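Local coordinates for protein N-acetylglucosamine 2-epimerase (Xylella fastidiosa, PDB 3GT5) that probably acts as a sugar isomerase or epimerase of the N-acylglucosamine 2-epimerase family, at residues A46-L51 and R104-T109; R56-Y61 and H79-V84; V87-N90 and G95-W98; P91-Y96 and A162-T167. One frame throughout, in Å; residues are numbered along the deposited sequence.

Interaction 1: A46-L51 and R104-T109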
loop_
_atom_site.group_PDB
_atom_site.type_symbol
_atom_site.label_atom_id
_atom_site.label_comp_id
_atom_site.label_asym_id
_atom_site.label_seq_id
_atom_site.Cartn_x
_atom_site.Cartn_y
_atom_site.Cartn_z
ATOM N N ALA A 46 -9.773 9.747 -18.890
ATOM C CA ALA A 46 -11.014 9.204 -18.342
ATOM C C ALA A 46 -11.247 7.761 -18.750
ATOM O O ALA A 46 -12.067 7.086 -18.145
ATOM C CB ALA A 46 -12.239 10.063 -18.772
ATOM N N THR A 47 -10.559 7.310 -19.794
ATOM C CA THR A 47 -10.820 6.011 -20.381
ATOM C C THR A 47 -9.917 4.864 -19.857
ATOM O O THR A 47 -10.332 3.699 -19.856
ATOM C CB THR A 47 -10.703 6.098 -21.914
ATOM O OG1 THR A 47 -11.097 4.851 -22.496
ATOM C CG2 THR A 47 -9.329 6.433 -22.365
ATOM N N HIS A 48 -8.688 5.163 -19.489
ATOM C CA HIS A 48 -7.760 4.115 -19.058
ATOM C C HIS A 48 -8.005 3.821 -17.574
ATOM O O HIS A 48 -8.070 4.765 -16.768
ATOM C CB HIS A 48 -6.308 4.519 -19.251
ATOM C CG HIS A 48 -5.364 3.351 -19.199
ATOM N ND1 HIS A 48 -4.617 3.026 -18.089
ATOM C CD2 HIS A 48 -5.094 2.395 -20.125
ATOM C CE1 HIS A 48 -3.927 1.920 -18.335
ATOM N NE2 HIS A 48 -4.202 1.520 -19.564
ATOM N N ARG A 49 -8.140 2.532 -17.229
ATOM C CA ARG A 49 -8.370 2.113 -15.840
ATOM C C ARG A 49 -7.379 1.015 -15.405
ATOM O O ARG A 49 -6.964 0.152 -16.195
ATOM C CB ARG A 49 -9.817 1.635 -15.642
ATOM C CG ARG A 49 -10.909 2.660 -16.000
ATOM C CD ARG A 49 -10.964 3.871 -15.066
ATOM N NE ARG A 49 -11.854 4.863 -15.682
ATOM C CZ ARG A 49 -13.182 4.890 -15.574
ATOM N NH1 ARG A 49 -13.855 4.013 -14.848
ATOM N NH2 ARG A 49 -13.860 5.815 -16.254
ATOM N N HIS A 50 -7.001 1.083 -14.132
ATOM C CA HIS A 50 -6.024 0.217 -13.558
ATOM C C HIS A 50 -6.604 -0.501 -12.351
ATOM O O HIS A 50 -7.219 0.125 -11.453
ATOM C CB HIS A 50 -4.786 1.022 -13.113
ATOM C CG HIS A 50 -3.560 0.186 -12.945
ATOM N ND1 HIS A 50 -3.433 -0.795 -11.970
ATOM C CD2 HIS A 50 -2.425 0.137 -13.681
ATOM C CE1 HIS A 50 -2.233 -1.354 -12.070
ATOM N NE2 HIS A 50 -1.608 -0.820 -13.115
ATOM N N LEU A 51 -6.337 -1.801 -12.288
ATOM C CA LEU A 51 -6.850 -2.604 -11.176
ATOM C C LEU A 51 -6.436 -2.046 -9.827
ATOM O O LEU A 51 -7.235 -2.085 -8.908
ATOM C CB LEU A 51 -6.387 -4.066 -11.300
ATOM C CG LEU A 51 -6.886 -5.045 -10.262
ATOM C CD1 LEU A 51 -8.418 -5.202 -10.303
ATOM C CD2 LEU A 51 -6.153 -6.390 -10.490
ATOM N N ARG A 104 -12.759 -2.399 -22.219
ATOM C CA ARG A 104 -12.087 -3.505 -22.919
ATOM C C ARG A 104 -10.748 -3.829 -22.221
ATOM O O ARG A 104 -9.993 -2.934 -21.882
ATOM C CB ARG A 104 -11.797 -3.123 -24.375
ATOM N N VAL A 105 -10.448 -5.109 -22.055
ATOM C CA VAL A 105 -9.209 -5.533 -21.415
ATOM C C VAL A 105 -7.999 -5.122 -22.257
ATOM O O VAL A 105 -7.906 -5.453 -23.448
ATOM C CB VAL A 105 -9.207 -7.043 -21.189
ATOM C CG1 VAL A 105 -7.941 -7.504 -20.467
ATOM C CG2 VAL A 105 -10.462 -7.460 -20.444
ATOM N N GLU A 106 -7.085 -4.376 -21.649
ATOM C CA GLU A 106 -5.853 -3.976 -22.297
ATOM C C GLU A 106 -4.701 -4.890 -21.890
ATOM O O GLU A 106 -3.909 -5.295 -22.735
ATOM C CB GLU A 106 -5.513 -2.516 -21.993
ATOM C CG GLU A 106 -4.076 -2.137 -22.281
ATOM C CD GLU A 106 -3.722 -0.755 -21.778
ATOM O OE1 GLU A 106 -4.075 0.229 -22.463
ATOM O OE2 GLU A 106 -3.074 -0.646 -20.701
ATOM N N ASP A 107 -4.565 -5.176 -20.598
ATOM C CA ASP A 107 -3.520 -6.087 -20.128
ATOM C C ASP A 107 -4.200 -7.088 -19.220
ATOM O O ASP A 107 -4.747 -6.720 -18.192
ATOM C CB ASP A 107 -2.418 -5.309 -19.405
ATOM C CG ASP A 107 -1.284 -6.181 -18.965
ATOM O OD1 ASP A 107 -1.392 -7.426 -19.114
ATOM O OD2 ASP A 107 -0.283 -5.600 -18.495
ATOM N N ASP A 108 -4.196 -8.356 -19.626
ATOM C CA ASP A 108 -4.865 -9.412 -18.874
ATOM C C ASP A 108 -3.887 -10.238 -18.034
ATOM O O ASP A 108 -4.260 -11.299 -17.550
ATOM C CB ASP A 108 -5.641 -10.351 -19.826
ATOM C CG ASP A 108 -4.724 -11.127 -20.781
ATOM O OD1 ASP A 108 -3.475 -10.981 -20.723
ATOM O OD2 ASP A 108 -5.260 -11.915 -21.586
ATOM N N THR A 109 -2.668 -9.742 -17.867
ATOM C CA THR A 109 -1.664 -10.388 -17.000
ATOM C C THR A 109 -2.191 -10.517 -15.596
ATOM O O THR A 109 -2.749 -9.559 -15.051
ATOM C CB THR A 109 -0.367 -9.611 -16.955
ATOM O OG1 THR A 109 0.127 -9.442 -18.281
ATOM C CG2 THR A 109 0.693 -10.353 -16.094
#
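His48 and Glu106 keep their CA atoms 8.9 Å apart, because strand 99-101 runs between strands 48-50 and 104-111 and the two backbones do not pair directly. The side chains span that middle strand and meet through a straight hydrogen bond: NE2 of His48 donates to OE2 of Glu106 at 2.7 Å, with 176° at the hydrogen. OE2 lies in the plane of the imidazole, but the donor comes to it from above the carboxylate plane, and the two planes are 36° apart. Glu106 starts with CG anti to its backbone N (chi1 163°) and continues extended, which carries its carboxylate out to the imidazole edge. The same OE2 is also hydrogen-bonded to Thr99 OG1, while ND1 of His48 is bonded to Tyr36 OH, so the imidazole is held at both nitrogens. Beside this pair, Asp107 OD1 accepts from Thr109 N at 2.9 Å in an Asx turn and is also bonded to Thr109 OG1. Glu106 and Asp107 both face Thr99, a classic beta bulge, at the point where strand 104-111 turns a corner. The contact lies at the surface of the antiparallel sheet, with strand 48-50 at its edge leading straight into helix 51-68.

Interaction 2: R56-Y61 and H79-V84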
loop_
_atom_site.group_PDB
_atom_site.type_symbol
_atom_site.label_atom_id
_atom_site.label_comp_id
_atom_site.label_asym_id
_atom_site.label_seq_id
_atom_site.Cartn_x
_atom_site.Cartn_y
_atom_site.Cartn_z
ATOM N N ARG A 56 -8.061 0.269 -4.718
ATOM C CA ARG A 56 -7.674 1.223 -3.678
ATOM C C ARG A 56 -8.795 2.213 -3.388
ATOM O O ARG A 56 -8.970 2.627 -2.250
ATOM C CB ARG A 56 -6.375 1.954 -4.048
ATOM C CG ARG A 56 -5.134 1.090 -3.764
ATOM C CD ARG A 56 -3.869 1.798 -4.179
ATOM N NE ARG A 56 -2.693 0.954 -3.963
ATOM C CZ ARG A 56 -1.437 1.372 -4.155
ATOM N NH1 ARG A 56 -1.200 2.633 -4.484
ATOM N NH2 ARG A 56 -0.414 0.543 -3.941
ATOM N N PHE A 57 -9.542 2.626 -4.413
ATOM C CA PHE A 57 -10.679 3.538 -4.161
ATOM C C PHE A 57 -11.776 2.879 -3.312
ATOM O O PHE A 57 -12.445 3.550 -2.553
ATOM C CB PHE A 57 -11.314 4.029 -5.441
ATOM C CG PHE A 57 -10.724 5.299 -5.987
ATOM C CD1 PHE A 57 -10.819 6.492 -5.279
ATOM C CD2 PHE A 57 -10.148 5.314 -7.247
ATOM C CE1 PHE A 57 -10.287 7.674 -5.808
ATOM C CE2 PHE A 57 -9.620 6.502 -7.786
ATOM C CZ PHE A 57 -9.702 7.673 -7.052
ATOM N N VAL A 58 -11.971 1.566 -3.434
ATOM C CA VAL A 58 -12.880 0.862 -2.509
ATOM C C VAL A 58 -12.384 0.978 -1.068
ATOM O O VAL A 58 -13.157 1.258 -0.162
ATOM C CB VAL A 58 -13.007 -0.610 -2.894
ATOM C CG1 VAL A 58 -13.716 -1.464 -1.799
ATOM C CG2 VAL A 58 -13.724 -0.747 -4.199
ATOM N N PHE A 59 -11.084 0.791 -0.836
ATOM C CA PHE A 59 -10.497 1.021 0.490
ATOM C C PHE A 59 -10.772 2.463 0.989
ATOM O O PHE A 59 -11.212 2.628 2.127
ATOM C CB PHE A 59 -8.975 0.687 0.476
ATOM C CG PHE A 59 -8.234 1.083 1.701
ATOM C CD1 PHE A 59 -7.940 0.140 2.668
ATOM C CD2 PHE A 59 -7.768 2.390 1.866
ATOM C CE1 PHE A 59 -7.210 0.482 3.802
ATOM C CE2 PHE A 59 -7.038 2.756 3.031
ATOM C CZ PHE A 59 -6.760 1.783 3.986
ATOM N N ASN A 60 -10.466 3.475 0.162
ATOM C CA ASN A 60 -10.614 4.912 0.489
ATOM C C ASN A 60 -12.012 5.092 1.084
ATOM O O ASN A 60 -12.202 5.661 2.155
ATOM C CB ASN A 60 -10.624 5.802 -0.765
ATOM C CG ASN A 60 -9.257 6.142 -1.349
ATOM O OD1 ASN A 60 -8.223 5.562 -0.992
ATOM N ND2 ASN A 60 -9.257 7.162 -2.268
ATOM N N TYR A 61 -12.993 4.624 0.345
ATOM C CA TYR A 61 -14.371 4.950 0.720
ATOM C C TYR A 61 -14.846 4.091 1.876
ATOM O O TYR A 61 -15.606 4.584 2.741
ATOM C CB TYR A 61 -15.272 4.785 -0.480
ATOM C CG TYR A 61 -15.334 5.974 -1.439
ATOM C CD1 TYR A 61 -16.044 7.109 -1.092
ATOM C CD2 TYR A 61 -14.750 5.922 -2.699
ATOM C CE1 TYR A 61 -16.123 8.184 -1.923
ATOM C CE2 TYR A 61 -14.846 6.979 -3.580
ATOM C CZ TYR A 61 -15.535 8.127 -3.164
ATOM O OH TYR A 61 -15.712 9.200 -4.016
ATOM N N HIS A 79 -20.539 0.719 -5.620
ATOM C CA HIS A 79 -20.205 1.072 -6.975
ATOM C C HIS A 79 -18.818 0.542 -7.374
ATOM O O HIS A 79 -18.653 -0.032 -8.450
ATOM C CB HIS A 79 -20.283 2.617 -7.087
ATOM C CG HIS A 79 -19.979 3.173 -8.438
ATOM N ND1 HIS A 79 -20.943 3.298 -9.429
ATOM C CD2 HIS A 79 -18.857 3.752 -8.932
ATOM C CE1 HIS A 79 -20.396 3.856 -10.496
ATOM N NE2 HIS A 79 -19.133 4.161 -10.212
ATOM N N GLY A 80 -17.818 0.766 -6.499
ATOM C CA GLY A 80 -16.451 0.327 -6.766
ATOM C C GLY A 80 -16.309 -1.175 -6.823
ATOM O O GLY A 80 -15.587 -1.712 -7.673
ATOM N N LEU A 81 -16.956 -1.866 -5.894
ATOM C CA LEU A 81 -16.932 -3.328 -5.915
ATOM C C LEU A 81 -17.640 -3.919 -7.147
ATOM O O LEU A 81 -17.193 -4.942 -7.687
ATOM C CB LEU A 81 -17.499 -3.903 -4.628
ATOM C CG LEU A 81 -16.611 -3.739 -3.408
ATOM C CD1 LEU A 81 -17.392 -3.989 -2.170
ATOM C CD2 LEU A 81 -15.370 -4.711 -3.488
ATOM N N SER A 82 -18.726 -3.290 -7.622
ATOM C CA SER A 82 -19.354 -3.738 -8.856
ATOM C C SER A 82 -18.390 -3.672 -10.037
ATOM O O SER A 82 -18.341 -4.576 -10.850
ATOM C CB SER A 82 -20.630 -2.942 -9.221
ATOM O OG SER A 82 -21.547 -3.080 -8.160
ATOM N N TYR A 83 -17.645 -2.595 -10.139
ATOM C CA TYR A 83 -16.674 -2.492 -11.196
ATOM C C TYR A 83 -15.599 -3.603 -11.131
ATOM O O TYR A 83 -15.253 -4.190 -12.153
ATOM C CB TYR A 83 -16.004 -1.132 -11.161
ATOM C CG TYR A 83 -15.325 -0.759 -12.447
ATOM C CD1 TYR A 83 -16.067 -0.447 -13.592
ATOM C CD2 TYR A 83 -13.953 -0.719 -12.535
ATOM C CE1 TYR A 83 -15.442 -0.068 -14.775
ATOM C CE2 TYR A 83 -13.316 -0.355 -13.701
ATOM C CZ TYR A 83 -14.069 -0.027 -14.828
ATOM O OH TYR A 83 -13.424 0.329 -15.982
ATOM N N VAL A 84 -15.092 -3.873 -9.932
ATOM C CA VAL A 84 -14.090 -4.941 -9.731
ATOM C C VAL A 84 -14.674 -6.283 -10.153
ATOM O O VAL A 84 -14.046 -7.030 -10.928
ATOM C CB VAL A 84 -13.553 -4.970 -8.253
ATOM C CG1 VAL A 84 -12.620 -6.198 -8.017
ATOM C CG2 VAL A 84 -12.776 -3.709 -7.918
#
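Val58 of helix 51-68 packs on Gly80 and Leu81 of helix 71-88, inside a helical hairpin whose two arms run in opposite senses and are joined by a very short link. The backbones come close here: the CA atoms of Val58 and Gly80 are only 5.6 Å apart. Gly80 makes this possible, since it has no side chain on the surface that faces Val58, and the valine methyl can settle directly against the helix backbone. CG2 of Val58 does so, lying 3.7 Å from Gly80 C and 3.8 Å from Leu81 N. The other branch, CG1, stands anti to the backbone N (chi1 168°) and reaches along helix 71-88 to Leu81, where it meets CD2 at 4.0 Å and CG at a similar distance. The two side chains cross at about a right angle. CG2 of the valine thus meets backbone, while CG1 meets the CG-CD2 branch of Leu81. Helices packed antiparallel are consistent with the (alpha/alpha)6 barrel known for this epimerase family. The contact is wholly apolar and buried, with no hydrogen bond passing between the two segments; the backbone polar groups are used along each helix, as in the bond from Val84 N to Gly80 O at 3.2 Å. Helix 112-127 covers the same seam, placing Ala121 against Val58 and Tyr122 against Leu81. Farther along the hairpin, Tyr61 extends the packing of the first helix onto Ala76 and Val77 of the second.

Interaction 3: V87-N90 and G95-W98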
loop_
_atom_site.group_PDB
_atom_site.type_symbol
_atom_site.label_atom_id
_atom_site.label_comp_id
_atom_site.label_asym_id
_atom_site.label_seq_id
_atom_site.Cartn_x
_atom_site.Cartn_y
_atom_site.Cartn_z
ATOM N N VAL A 87 -16.431 -5.912 -14.295
ATOM C CA VAL A 87 -15.624 -5.417 -15.404
ATOM C C VAL A 87 -14.199 -5.963 -15.360
ATOM O O VAL A 87 -13.712 -6.437 -16.369
ATOM C CB VAL A 87 -15.636 -3.894 -15.481
ATOM C CG1 VAL A 87 -14.841 -3.390 -16.669
ATOM C CG2 VAL A 87 -17.088 -3.401 -15.530
ATOM N N HIS A 88 -13.524 -5.914 -14.208
ATOM C CA HIS A 88 -12.156 -6.467 -14.111
ATOM C C HIS A 88 -12.135 -7.992 -14.140
ATOM O O HIS A 88 -11.293 -8.583 -14.797
ATOM C CB HIS A 88 -11.406 -6.003 -12.847
ATOM C CG HIS A 88 -10.887 -4.606 -12.939
ATOM N ND1 HIS A 88 -9.695 -4.297 -13.558
ATOM C CD2 HIS A 88 -11.419 -3.430 -12.520
ATOM C CE1 HIS A 88 -9.492 -2.988 -13.461
ATOM N NE2 HIS A 88 -10.512 -2.444 -12.817
ATOM N N ARG A 89 -13.045 -8.609 -13.418
ATOM C CA ARG A 89 -12.985 -10.041 -13.211
ATOM C C ARG A 89 -13.437 -10.815 -14.447
ATOM O O ARG A 89 -14.484 -10.536 -15.018
ATOM C CB ARG A 89 -13.836 -10.439 -12.040
ATOM C CG ARG A 89 -13.667 -11.891 -11.595
ATOM C CD ARG A 89 -14.543 -12.209 -10.396
ATOM N NE ARG A 89 -14.238 -13.556 -9.959
ATOM C CZ ARG A 89 -14.909 -14.643 -10.317
ATOM N NH1 ARG A 89 -15.996 -14.537 -11.090
ATOM N NH2 ARG A 89 -14.506 -15.830 -9.878
ATOM N N ASN A 90 -12.611 -11.773 -14.825
ATOM C CA ASN A 90 -12.887 -12.709 -15.909
ATOM C C ASN A 90 -13.560 -13.956 -15.312
ATOM O O ASN A 90 -12.915 -14.755 -14.600
ATOM C CB ASN A 90 -11.592 -13.053 -16.639
ATOM C CG ASN A 90 -11.803 -14.026 -17.776
ATOM O OD1 ASN A 90 -12.876 -14.630 -17.897
ATOM N ND2 ASN A 90 -10.777 -14.195 -18.602
ATOM N N GLY A 95 -9.403 -14.763 -12.908
ATOM C CA GLY A 95 -8.419 -13.676 -12.879
ATOM C C GLY A 95 -9.040 -12.311 -13.141
ATOM O O GLY A 95 -10.224 -12.191 -13.519
ATOM N N TYR A 96 -8.229 -11.267 -12.951
ATOM C CA TYR A 96 -8.699 -9.888 -12.992
ATOM C C TYR A 96 -7.868 -9.124 -13.963
ATOM O O TYR A 96 -6.650 -9.192 -13.878
ATOM C CB TYR A 96 -8.582 -9.225 -11.602
ATOM C CG TYR A 96 -9.548 -9.763 -10.597
ATOM C CD1 TYR A 96 -10.750 -9.093 -10.335
ATOM C CD2 TYR A 96 -9.269 -10.937 -9.877
ATOM C CE1 TYR A 96 -11.643 -9.583 -9.424
ATOM C CE2 TYR A 96 -10.136 -11.435 -8.977
ATOM C CZ TYR A 96 -11.341 -10.775 -8.728
ATOM O OH TYR A 96 -12.230 -11.289 -7.818
ATOM N N ALA A 97 -8.504 -8.352 -14.832
ATOM C CA ALA A 97 -7.778 -7.507 -15.774
ATOM C C ALA A 97 -6.921 -6.514 -15.005
ATOM O O ALA A 97 -7.425 -5.824 -14.120
ATOM C CB ALA A 97 -8.744 -6.777 -16.711
ATOM N N TRP A 98 -5.640 -6.430 -15.372
ATOM C CA TRP A 98 -4.700 -5.457 -14.805
ATOM C C TRP A 98 -5.022 -4.026 -15.250
ATOM O O TRP A 98 -5.062 -3.097 -14.440
ATOM C CB TRP A 98 -3.270 -5.888 -15.202
ATOM C CG TRP A 98 -2.136 -5.129 -14.597
ATOM C CD1 TRP A 98 -1.150 -4.474 -15.274
ATOM C CD2 TRP A 98 -1.797 -5.000 -13.197
ATOM N NE1 TRP A 98 -0.263 -3.922 -14.422
ATOM C CE2 TRP A 98 -0.613 -4.237 -13.132
ATOM C CE3 TRP A 98 -2.362 -5.471 -11.991
ATOM C CZ2 TRP A 98 0.002 -3.913 -11.922
ATOM C CZ3 TRP A 98 -1.729 -5.141 -10.782
ATOM C CH2 TRP A 98 -0.562 -4.378 -10.757
#
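The carbonyl oxygen of His88 is approached by two groups of the returning chain: Ala97 N donates a nearly straight hydrogen bond to it at 2.8 Å, and Tyr96 CA brings a C-H to 3.4 Å. Ala97 N comes in from above the carbonyl plane. Ala97 answers with its own carbonyl, whose O accepts from His88 ND1 at 2.8 Å with a bent angle of 150° at the hydrogen. His88 thus grips one residue twice, by its backbone O and by its imidazole edge, while its NE2 is hydrogen-bonded to Ser54 OG of helix 51-68. A third bond, Asn90 N to Gly95 O, also measures 2.8 Å and lies close to the direction of the carbonyl bond; Arg89 CA adds a C-H contact to the same oxygen. These bonds flank Arg89 and Tyr96, a single antiparallel bridge of the non-hydrogen-bonded kind, where the chain leaves helix 71-88 and folds back through a tight loop toward strand 99-101. Arg89, the first residue to abandon helical angles, sets its CG over one face of the Tyr96 ring, 4.1 Å from the centroid, a CH-pi contact offset toward the rim. Its CB comes to 3.5 Å from Tyr96 CE1. CG stands anti to the backbone N (chi1 -171°) and the chain runs on extended to NE, which takes CD past the phenol oxygen; the guanidinium, turned 68° from the ring, is not stacked on it. Tyr96 OH has its hydrogen-bond partner in Tyr122 OH of helix 112-127, and the ring also packs on Leu51, Leu115 and Val118.

Interaction 4: P91-Y96 and A162-T167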
loop_
_atom_site.group_PDB
_atom_site.type_symbol
_atom_site.label_atom_id
_atom_site.label_comp_id
_atom_site.label_asym_id
_atom_site.label_seq_id
_atom_site.Cartn_x
_atom_site.Cartn_y
_atom_site.Cartn_z
ATOM N N PRO A 91 -14.872 -14.104 -15.539
ATOM C CA PRO A 91 -15.603 -15.249 -14.974
ATOM C C PRO A 91 -15.074 -16.611 -15.426
ATOM O O PRO A 91 -15.210 -17.570 -14.686
ATOM C CB PRO A 91 -17.041 -15.041 -15.508
ATOM C CG PRO A 91 -17.125 -13.586 -15.787
ATOM C CD PRO A 91 -15.772 -13.233 -16.335
ATOM N N ALA A 92 -14.467 -16.687 -16.612
ATOM C CA ALA A 92 -13.925 -17.967 -17.130
ATOM C C ALA A 92 -12.681 -18.463 -16.393
ATOM O O ALA A 92 -12.464 -19.661 -16.291
ATOM C CB ALA A 92 -13.611 -17.842 -18.617
ATOM N N THR A 93 -11.839 -17.546 -15.914
ATOM C CA THR A 93 -10.539 -17.917 -15.313
ATOM C C THR A 93 -10.474 -17.594 -13.811
ATOM O O THR A 93 -9.679 -18.165 -13.069
ATOM C CB THR A 93 -9.378 -17.206 -16.042
ATOM O OG1 THR A 93 -9.473 -15.778 -15.865
ATOM C CG2 THR A 93 -9.395 -17.500 -17.539
ATOM N N GLY A 94 -11.293 -16.648 -13.367
ATOM C CA GLY A 94 -11.204 -16.154 -11.992
ATOM C C GLY A 94 -10.166 -15.036 -11.856
ATOM O O GLY A 94 -10.087 -14.401 -10.826
ATOM N N GLY A 95 -9.403 -14.763 -12.908
ATOM C CA GLY A 95 -8.419 -13.676 -12.879
ATOM C C GLY A 95 -9.040 -12.311 -13.141
ATOM O O GLY A 95 -10.224 -12.191 -13.519
ATOM N N TYR A 96 -8.229 -11.267 -12.951
ATOM C CA TYR A 96 -8.699 -9.888 -12.992
ATOM C C TYR A 96 -7.868 -9.124 -13.963
ATOM O O TYR A 96 -6.650 -9.192 -13.878
ATOM C CB TYR A 96 -8.582 -9.225 -11.602
ATOM C CG TYR A 96 -9.548 -9.763 -10.597
ATOM C CD1 TYR A 96 -10.750 -9.093 -10.335
ATOM C CD2 TYR A 96 -9.269 -10.937 -9.877
ATOM C CE1 TYR A 96 -11.643 -9.583 -9.424
ATOM C CE2 TYR A 96 -10.136 -11.435 -8.977
ATOM C CZ TYR A 96 -11.341 -10.775 -8.728
ATOM O OH TYR A 96 -12.230 -11.289 -7.818
ATOM N N ALA A 162 -2.564 -15.193 -18.848
ATOM C CA ALA A 162 -4.004 -15.527 -18.738
ATOM C C ALA A 162 -4.342 -17.046 -18.679
ATOM O O ALA A 162 -5.404 -17.422 -18.199
ATOM C CB ALA A 162 -4.793 -14.810 -19.850
ATOM N N GLN A 163 -3.414 -17.906 -19.112
ATOM C CA GLN A 163 -3.515 -19.361 -18.887
ATOM C C GLN A 163 -2.706 -19.890 -17.674
ATOM O O GLN A 163 -2.496 -21.097 -17.525
ATOM C CB GLN A 163 -3.067 -20.083 -20.150
ATOM C CG GLN A 163 -4.080 -20.073 -21.252
ATOM C CD GLN A 163 -3.744 -21.110 -22.322
ATOM O OE1 GLN A 163 -2.658 -21.078 -22.911
ATOM N NE2 GLN A 163 -4.674 -22.046 -22.570
ATOM N N TRP A 164 -2.268 -18.978 -16.785
ATOM C CA TRP A 164 -1.607 -19.298 -15.532
ATOM C C TRP A 164 -0.189 -19.835 -15.685
ATOM O O TRP A 164 0.284 -20.591 -14.847
ATOM C CB TRP A 164 -2.457 -20.223 -14.654
ATOM C CG TRP A 164 -3.843 -19.719 -14.456
ATOM C CD1 TRP A 164 -4.987 -20.263 -14.938
ATOM C CD2 TRP A 164 -4.233 -18.561 -13.706
ATOM N NE1 TRP A 164 -6.069 -19.511 -14.550
ATOM C CE2 TRP A 164 -5.633 -18.468 -13.780
ATOM C CE3 TRP A 164 -3.535 -17.615 -12.958
ATOM C CZ2 TRP A 164 -6.355 -17.451 -13.148
ATOM C CZ3 TRP A 164 -4.249 -16.617 -12.324
ATOM C CH2 TRP A 164 -5.641 -16.533 -12.437
ATOM N N ASN A 165 0.495 -19.390 -16.728
ATOM C CA ASN A 165 1.898 -19.730 -16.914
ATOM C C ASN A 165 2.710 -18.677 -16.229
ATOM O O ASN A 165 2.670 -17.519 -16.640
ATOM C CB ASN A 165 2.279 -19.757 -18.383
ATOM C CG ASN A 165 1.602 -20.896 -19.134
ATOM O OD1 ASN A 165 1.786 -22.076 -18.809
ATOM N ND2 ASN A 165 0.829 -20.546 -20.113
ATOM N N PHE A 166 3.443 -19.076 -15.209
ATOM C CA PHE A 166 4.191 -18.129 -14.381
ATOM C C PHE A 166 5.530 -17.785 -14.955
ATOM O O PHE A 166 6.147 -18.592 -15.654
ATOM C CB PHE A 166 4.328 -18.621 -12.953
ATOM C CG PHE A 166 3.084 -18.401 -12.153
ATOM C CD1 PHE A 166 2.046 -19.303 -12.208
ATOM C CD2 PHE A 166 2.933 -17.259 -11.382
ATOM C CE1 PHE A 166 0.879 -19.069 -11.503
ATOM C CE2 PHE A 166 1.765 -17.025 -10.687
ATOM C CZ PHE A 166 0.738 -17.940 -10.754
ATOM N N THR A 167 5.965 -16.548 -14.703
ATOM C CA THR A 167 7.384 -16.194 -14.893
ATOM C C THR A 167 8.248 -16.675 -13.718
ATOM O O THR A 167 7.750 -17.091 -12.669
ATOM C CB THR A 167 7.569 -14.669 -15.080
ATOM O OG1 THR A 167 7.409 -14.020 -13.810
ATOM C CG2 THR A 167 6.544 -14.108 -16.098
HETATM O O HOH W 1 -6.741 -15.594 -16.608
#
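Thr93 and Ala162 are joined by water: one molecule lies 2.8 Å from Thr93 OG1 and also donates to Ala162 O at 2.8 Å. No direct hydrogen bond links the two segments. Within the loop 91-96, the same OG1 accepts from Gly95 N at 3.1 Å with 158° at the hydrogen, forming an ST turn. With chi1 at 64°, OG1 sits between the backbone N and the carbonyl carbon, a position from which it can both hold the turn and meet the water. Gly94, whose positive phi of 86° suits a residue without a side chain, forms the bend between Thr93 and Gly95.

The van der Waals contacts centre on the indole of Trp164. Its CZ2 presents the ring edge to Thr93 O at 3.4 Å, with the oxygen near the ring plane, and CH2 lies 4.0 Å from Gly95 CA. Ala162 O and the bridging water both sit over one face of the indole, displaced toward its rim. The methyl CG2 of Thr93 lies 4.0 Å from Ala162 O, a loose contact. Around the contact, the indole is stacked with His147 and touches Asn110 of strand 104-111.

Two irregular loops, one after helix 71-88 and the other after strand 155-160, are thereby brought together on the outer side of the chain. The chemistry implies a partly buried junction in which the indole of Trp164 and Thr93 supply most of the packing and a single shared water carries the polar connection between a threonine hydroxyl and a backbone carbonyl.

The four contacts follow one run of chain from strand 48-50 through the hairpin 51-88 to strand 104-111 and on to the loop 162-167. Interaction 3 is central: its centre is about 9 Å from those of interactions 1 and 4. Trp98 joins it to interaction 1, its O lying 2.8 Å from Leu51 N and its N 3.0 Å from Asp107 O, both probable hydrogen bonds. Gly95 and Tyr96 belong to both interactions 3 and 4. Interaction 2 lies upstream on the same helix 71-88, and Val84 CG1 touches Tyr96 CE1 at 3.8 Å. Interactions 2 and 4 are the most separated, with centres about 22 Å apart.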